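Local atomic coordinates of acyl-CoA synthetase (AMP-forming)/AMP-acid ligase II-like protein (Dyadobacter fermentans, PDB entry 4GS5), a protein that probably works as an AMP-forming ligase of the ANL superfamily, activating a carboxylic acid, perhaps a medium-chain fatty acid, with ATP before its transfer to coenzyme A. Residues Y179-E183 and V230-D234; Q209-D213 and V236-N241. All blocks are in the same frame, centred on the assembly; numbering follows the deposited sequence.

How the interactions relate
Strand 230-238 serves both contacts: its first half faces the end of strand 175-180 in interaction 1, and its second half, with the turn that follows, faces strand 209-212 in interaction 2. The segments alternate along the chain, all four reach the same mixed sheet, and the centres of the two contacts lie about 13 Å apart. The contacts touch where Gln231 CD approaches Asp213 OD2 at 3.3 Å. They bury similar areas, 243 and 240 Å², but differ in chemistry. Interaction 1, partly buried and nearer the middle of the chain, joins what appear to be two family motifs through a tyrosine-aspartate hydrogen bond. Interaction 2 lies at the surface and is largely apolar.

Interaction 1: Y179-E183 and V230-D234; sequences YGMTE and VQTND
The end of strand 175-180 and the loop after it face strand 230-238 through side chains; three strands separate the two in the sheet, which curls to bring them together. Residues 179-180 are strand, Met181 stays extended, and 182-183 open a 3-10 segment; 230-234 is strand. The end-to-end directions differ by 141°, and CA-CA distances shrink from 11.3 Å (Tyr179 CA to Asp234 CA) through 9.6 Å (Met181 CA to Thr232 CA) to 7.4 Å (Glu183 CA to Val230 CA). Val230, chi1 t, points its CG1 into the gap, 4.0 Å from SE of Met181, a selenomethionine with chi1 p and chi3 p, and 3.7 Å from Glu183 OE2. Gln231 turns away. Thr232, chi1 p, offers CG2 to Met181 SE (4.2 Å) and to Tyr179 OH (3.6 Å). Its OG1 hydrogen-bonds to Leu218 O and accepts Asp234 N at 3.1 Å, closing an ST turn over Asn233, which also turns away. Asp234, chi1 m, receives a hydrogen bond from Tyr179 OH to OD2 (2.6 Å), near the plane of the ring; Tyr179 reaches it with chi1 t. YGMTE fits the family motif YGxTE; TND probably corresponds to TGD, with Asn233 at the glycine position. In relatives the TGD aspartate holds the ribose hydroxyls, and the YGxTE threonine and glutamate lie near phosphate and magnesium, so the pair probably borders the adenylate site. A small, mostly apolar cluster thus sits beside one short phenol-to-carboxylate hydrogen bond, which, with a weak one from Trp245 NE1 to OD1, is consistent with a held orientation of the Asp234 carboxylate.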
loop_
_atom_site.group_PDB
_atom_site.type_symbol
_atom_site.label_atom_id
_atom_site.label_comp_id
_atom_site.label_asym_id
_atom_site.label_seq_id
_atom_site.Cartn_x
_atom_site.Cartn_y
_atom_site.Cartn_z
ATOM N N TYR A 179 -5.322 -1.147 2.887
ATOM C CA TYR A 179 -4.271 -2.046 2.420
ATOM C C TYR A 179 -4.968 -3.125 1.602
ATOM O O TYR A 179 -5.920 -3.736 2.076
ATOM C CB TYR A 179 -3.531 -2.689 3.595
ATOM C CG TYR A 179 -2.551 -3.782 3.185
ATOM C CD1 TYR A 179 -1.234 -3.480 2.872
ATOM C CD2 TYR A 179 -2.946 -5.123 3.145
ATOM C CE1 TYR A 179 -0.326 -4.488 2.513
ATOM C CE2 TYR A 179 -2.056 -6.127 2.791
ATOM C CZ TYR A 179 -0.749 -5.807 2.481
ATOM O OH TYR A 179 0.134 -6.807 2.135
ATOM N N GLY A 180 -4.521 -3.337 0.370
ATOM C CA GLY A 180 -5.137 -4.336 -0.484
ATOM C C GLY A 180 -4.342 -4.523 -1.756
ATOM O O GLY A 180 -3.245 -3.975 -1.906
HETATM N N MSE A 181 -4.883 -5.330 -2.665
HETATM C CA MSE A 181 -4.255 -5.574 -3.948
HETATM C C MSE A 181 -5.345 -6.086 -4.901
HETATM O O MSE A 181 -6.431 -6.461 -4.456
HETATM C CB MSE A 181 -3.168 -6.621 -3.774
HETATM C CG MSE A 181 -3.715 -7.968 -3.311
HETATM SE SE MSE A 181 -2.638 -8.841 -1.919
HETATM C CE MSE A 181 -2.703 -7.465 -0.541
ATOM N N THR A 182 -5.065 -6.119 -6.199
ATOM C CA THR A 182 -6.067 -6.588 -7.150
ATOM C C THR A 182 -6.486 -8.028 -6.836
ATOM O O THR A 182 -7.665 -8.372 -6.969
ATOM C CB THR A 182 -5.604 -6.464 -8.629
ATOM O OG1 THR A 182 -4.800 -7.593 -8.980
ATOM C CG2 THR A 182 -4.803 -5.202 -8.842
ATOM N N GLU A 183 -5.528 -8.869 -6.422
ATOM C CA GLU A 183 -5.833 -10.265 -6.067
ATOM C C GLU A 183 -6.819 -10.410 -4.899
ATOM O O GLU A 183 -7.367 -11.484 -4.664
ATOM C CB GLU A 183 -4.555 -11.059 -5.774
ATOM C CG GLU A 183 -3.920 -11.712 -6.994
ATOM C CD GLU A 183 -3.037 -12.903 -6.629
ATOM O OE1 GLU A 183 -3.452 -14.060 -6.871
ATOM O OE2 GLU A 183 -1.927 -12.683 -6.099
ATOM N N VAL A 230 -3.516 -15.893 -0.617
ATOM C CA VAL A 230 -2.635 -15.050 -1.398
ATOM C C VAL A 230 -1.418 -14.741 -0.542
ATOM O O VAL A 230 -1.550 -14.238 0.574
ATOM C CB VAL A 230 -3.347 -13.739 -1.789
ATOM C CG1 VAL A 230 -2.366 -12.756 -2.418
ATOM C CG2 VAL A 230 -4.503 -14.030 -2.731
ATOM N N GLN A 231 -0.236 -15.058 -1.058
ATOM C CA GLN A 231 1.009 -14.845 -0.327
ATOM C C GLN A 231 1.651 -13.548 -0.796
ATOM O O GLN A 231 1.988 -13.426 -1.974
ATOM C CB GLN A 231 1.969 -16.016 -0.577
ATOM C CG GLN A 231 3.291 -15.885 0.183
ATOM C CD GLN A 231 3.087 -15.849 1.688
ATOM O OE1 GLN A 231 2.706 -16.850 2.289
ATOM N NE2 GLN A 231 3.323 -14.692 2.297
ATOM N N THR A 232 1.802 -12.572 0.102
ATOM C CA THR A 232 2.467 -11.320 -0.267
ATOM C C THR A 232 3.961 -11.478 -0.065
ATOM O O THR A 232 4.420 -12.511 0.428
ATOM C CB THR A 232 2.004 -10.128 0.583
ATOM O OG1 THR A 232 2.483 -10.276 1.934
ATOM C CG2 THR A 232 0.486 -10.023 0.581
ATOM N N ASN A 233 4.723 -10.460 -0.454
ATOM C CA ASN A 233 6.133 -10.405 -0.087
ATOM C C ASN A 233 6.334 -9.264 0.915
ATOM O O ASN A 233 7.436 -8.723 1.041
ATOM C CB ASN A 233 7.030 -10.230 -1.322
ATOM C CG ASN A 233 6.952 -11.414 -2.287
ATOM O OD1 ASN A 233 7.066 -12.569 -1.879
ATOM N ND2 ASN A 233 6.765 -11.124 -3.581
ATOM N N ASP A 234 5.261 -8.899 1.620
ATOM C CA ASP A 234 5.353 -7.910 2.694
ATOM C C ASP A 234 5.708 -8.537 4.041
ATOM O O ASP A 234 4.905 -9.262 4.627
ATOM C CB ASP A 234 4.038 -7.131 2.850
ATOM C CG ASP A 234 3.735 -6.232 1.659
ATOM O OD1 ASP A 234 4.682 -5.728 1.020
ATOM O OD2 ASP A 234 2.547 -6.036 1.363
#

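Interaction 2: Q209-D213 and V236-N241; sequences QYGVD and VEIHGN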
loop_
_atom_site.group_PDB
_atom_site.type_symbol
_atom_site.label_atom_id
_atom_site.label_comp_id
_atom_site.label_asym_id
_atom_site.label_seq_id
_atom_site.Cartn_x
_atom_site.Cartn_y
_atom_site.Cartn_z
ATOM N N GLN A 209 -9.002 -14.170 6.641
ATOM C CA GLN A 209 -8.109 -15.029 7.421
ATOM C C GLN A 209 -6.684 -14.614 7.065
ATOM O O GLN A 209 -6.401 -14.289 5.903
ATOM C CB GLN A 209 -8.340 -16.511 7.095
ATOM C CG GLN A 209 -9.733 -17.018 7.452
ATOM C CD GLN A 209 -10.565 -17.365 6.222
ATOM O OE1 GLN A 209 -11.651 -16.814 6.012
ATOM N NE2 GLN A 209 -10.058 -18.285 5.400
ATOM N N TYR A 210 -5.794 -14.618 8.054
ATOM C CA TYR A 210 -4.453 -14.039 7.887
ATOM C C TYR A 210 -3.402 -14.818 8.667
ATOM O O TYR A 210 -3.721 -15.554 9.603
ATOM C CB TYR A 210 -4.440 -12.564 8.313
ATOM C CG TYR A 210 -5.087 -12.330 9.666
ATOM C CD1 TYR A 210 -4.359 -12.498 10.840
ATOM C CD2 TYR A 210 -6.425 -11.959 9.770
ATOM C CE1 TYR A 210 -4.943 -12.302 12.084
ATOM C CE2 TYR A 210 -7.022 -11.758 11.017
ATOM C CZ TYR A 210 -6.268 -11.926 12.162
ATOM O OH TYR A 210 -6.842 -11.734 13.395
ATOM N N GLY A 211 -2.147 -14.661 8.264
ATOM C CA GLY A 211 -1.038 -15.349 8.912
ATOM C C GLY A 211 0.233 -14.971 8.176
ATOM O O GLY A 211 0.178 -14.164 7.252
ATOM N N VAL A 212 1.365 -15.544 8.567
ATOM C CA VAL A 212 2.622 -15.302 7.858
ATOM C C VAL A 212 3.256 -16.628 7.441
ATOM O O VAL A 212 3.032 -17.643 8.076
ATOM C CB VAL A 212 3.628 -14.494 8.725
ATOM C CG1 VAL A 212 3.106 -13.084 8.977
ATOM C CG2 VAL A 212 3.885 -15.211 10.040
ATOM N N ASP A 213 4.031 -16.615 6.360
ATOM C CA ASP A 213 4.783 -17.790 5.959
ATOM C C ASP A 213 6.074 -17.840 6.772
ATOM O O ASP A 213 6.244 -17.071 7.726
ATOM C CB ASP A 213 5.090 -17.757 4.456
ATOM C CG ASP A 213 5.951 -16.576 4.064
ATOM O OD1 ASP A 213 6.480 -15.891 4.969
ATOM O OD2 ASP A 213 6.108 -16.327 2.851
ATOM N N VAL A 236 5.776 -8.461 7.823
ATOM C CA VAL A 236 4.861 -7.813 8.754
ATOM C C VAL A 236 5.028 -8.356 10.170
ATOM O O VAL A 236 5.597 -9.411 10.379
ATOM C CB VAL A 236 3.370 -7.991 8.329
ATOM C CG1 VAL A 236 3.152 -7.483 6.877
ATOM C CG2 VAL A 236 2.926 -9.450 8.447
ATOM N N GLU A 237 4.508 -7.631 11.142
ATOM C CA GLU A 237 4.328 -8.198 12.462
ATOM C C GLU A 237 2.855 -8.140 12.776
ATOM O O GLU A 237 2.263 -7.061 12.785
ATOM C CB GLU A 237 5.122 -7.408 13.498
ATOM C CG GLU A 237 6.585 -7.777 13.545
ATOM C CD GLU A 237 6.844 -9.043 14.354
ATOM O OE1 GLU A 237 5.881 -9.598 14.936
ATOM O OE2 GLU A 237 8.015 -9.482 14.409
ATOM N N ILE A 238 2.252 -9.300 13.010
ATOM C CA ILE A 238 0.842 -9.352 13.389
ATOM C C ILE A 238 0.648 -9.061 14.888
ATOM O O ILE A 238 1.429 -9.512 15.716
ATOM C CB ILE A 238 0.187 -10.690 12.946
ATOM C CG1 ILE A 238 0.108 -10.731 11.409
ATOM C CG2 ILE A 238 -1.206 -10.855 13.546
ATOM C CD1 ILE A 238 -0.371 -12.028 10.834
ATOM N N HIS A 239 -0.383 -8.288 15.214
ATOM C CA HIS A 239 -0.733 -7.991 16.608
ATOM C C HIS A 239 -2.243 -8.148 16.777
ATOM O O HIS A 239 -3.020 -7.245 16.422
ATOM C CB HIS A 239 -0.366 -6.546 16.953
ATOM C CG HIS A 239 1.093 -6.246 16.852
ATOM N ND1 HIS A 239 1.655 -5.620 15.756
ATOM C CD2 HIS A 239 2.109 -6.474 17.712
ATOM C CE1 HIS A 239 2.953 -5.483 15.948
ATOM N NE2 HIS A 239 3.256 -6.001 17.125
ATOM N N GLY A 240 -2.678 -9.290 17.282
ATOM C CA GLY A 240 -4.104 -9.560 17.319
ATOM C C GLY A 240 -4.651 -9.452 15.898
ATOM O O GLY A 240 -4.002 -9.888 14.948
ATOM N N ASN A 241 -5.822 -8.848 15.733
ATOM C CA ASN A 241 -6.440 -8.758 14.410
ATOM C C ASN A 241 -5.974 -7.582 13.540
ATOM O O ASN A 241 -6.781 -6.942 12.865
ATOM C CB ASN A 241 -7.961 -8.719 14.547
ATOM C CG ASN A 241 -8.463 -7.365 14.997
ATOM O OD1 ASN A 241 -7.770 -6.636 15.719
ATOM N ND2 ASN A 241 -9.671 -7.011 14.563
#
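The axes of the short strand segments 209-212 and 236-238 come within 8.1 Å, their N-to-C directions 122° apart. Strand 217-221 lies between 209-212 and 230-238 in the sheet; the backbones of its His219 and Ser221 hydrogen-bond to Gly211 and Gln209, and that of Gly216, just before it, to Val236. The contact spans this strand by side chains. Tyr210, in the p rotamer, reaches the turn 239-241. Its CD1 lies 4.0 Å from Ile238 CD1, and its OH is 3.2 Å from Asn241 CA and 3.7 Å from Gly240 O; Gly240 takes a positive phi in that turn. The Tyr210 ring also stacks on Phe204, whose backbone hydrogen-bonds to that of Asn241. At Gly211, where a side chain would point away, the contact is with the backbone: Ile238 CD1 lies 3.9 Å from Gly211 CA. Val212 again points across, placing CG1 3.7 Å from Val236 CG2 and 4.1 Å from Ile238 CD1. Thus the Ile238 methyl is met by three consecutive residues. Such contact across an intervening strand is consistent with a curled, twisted sheet, as in the distorted antiparallel beta-barrel subdomain of the large N-terminal domain of ANL enzymes.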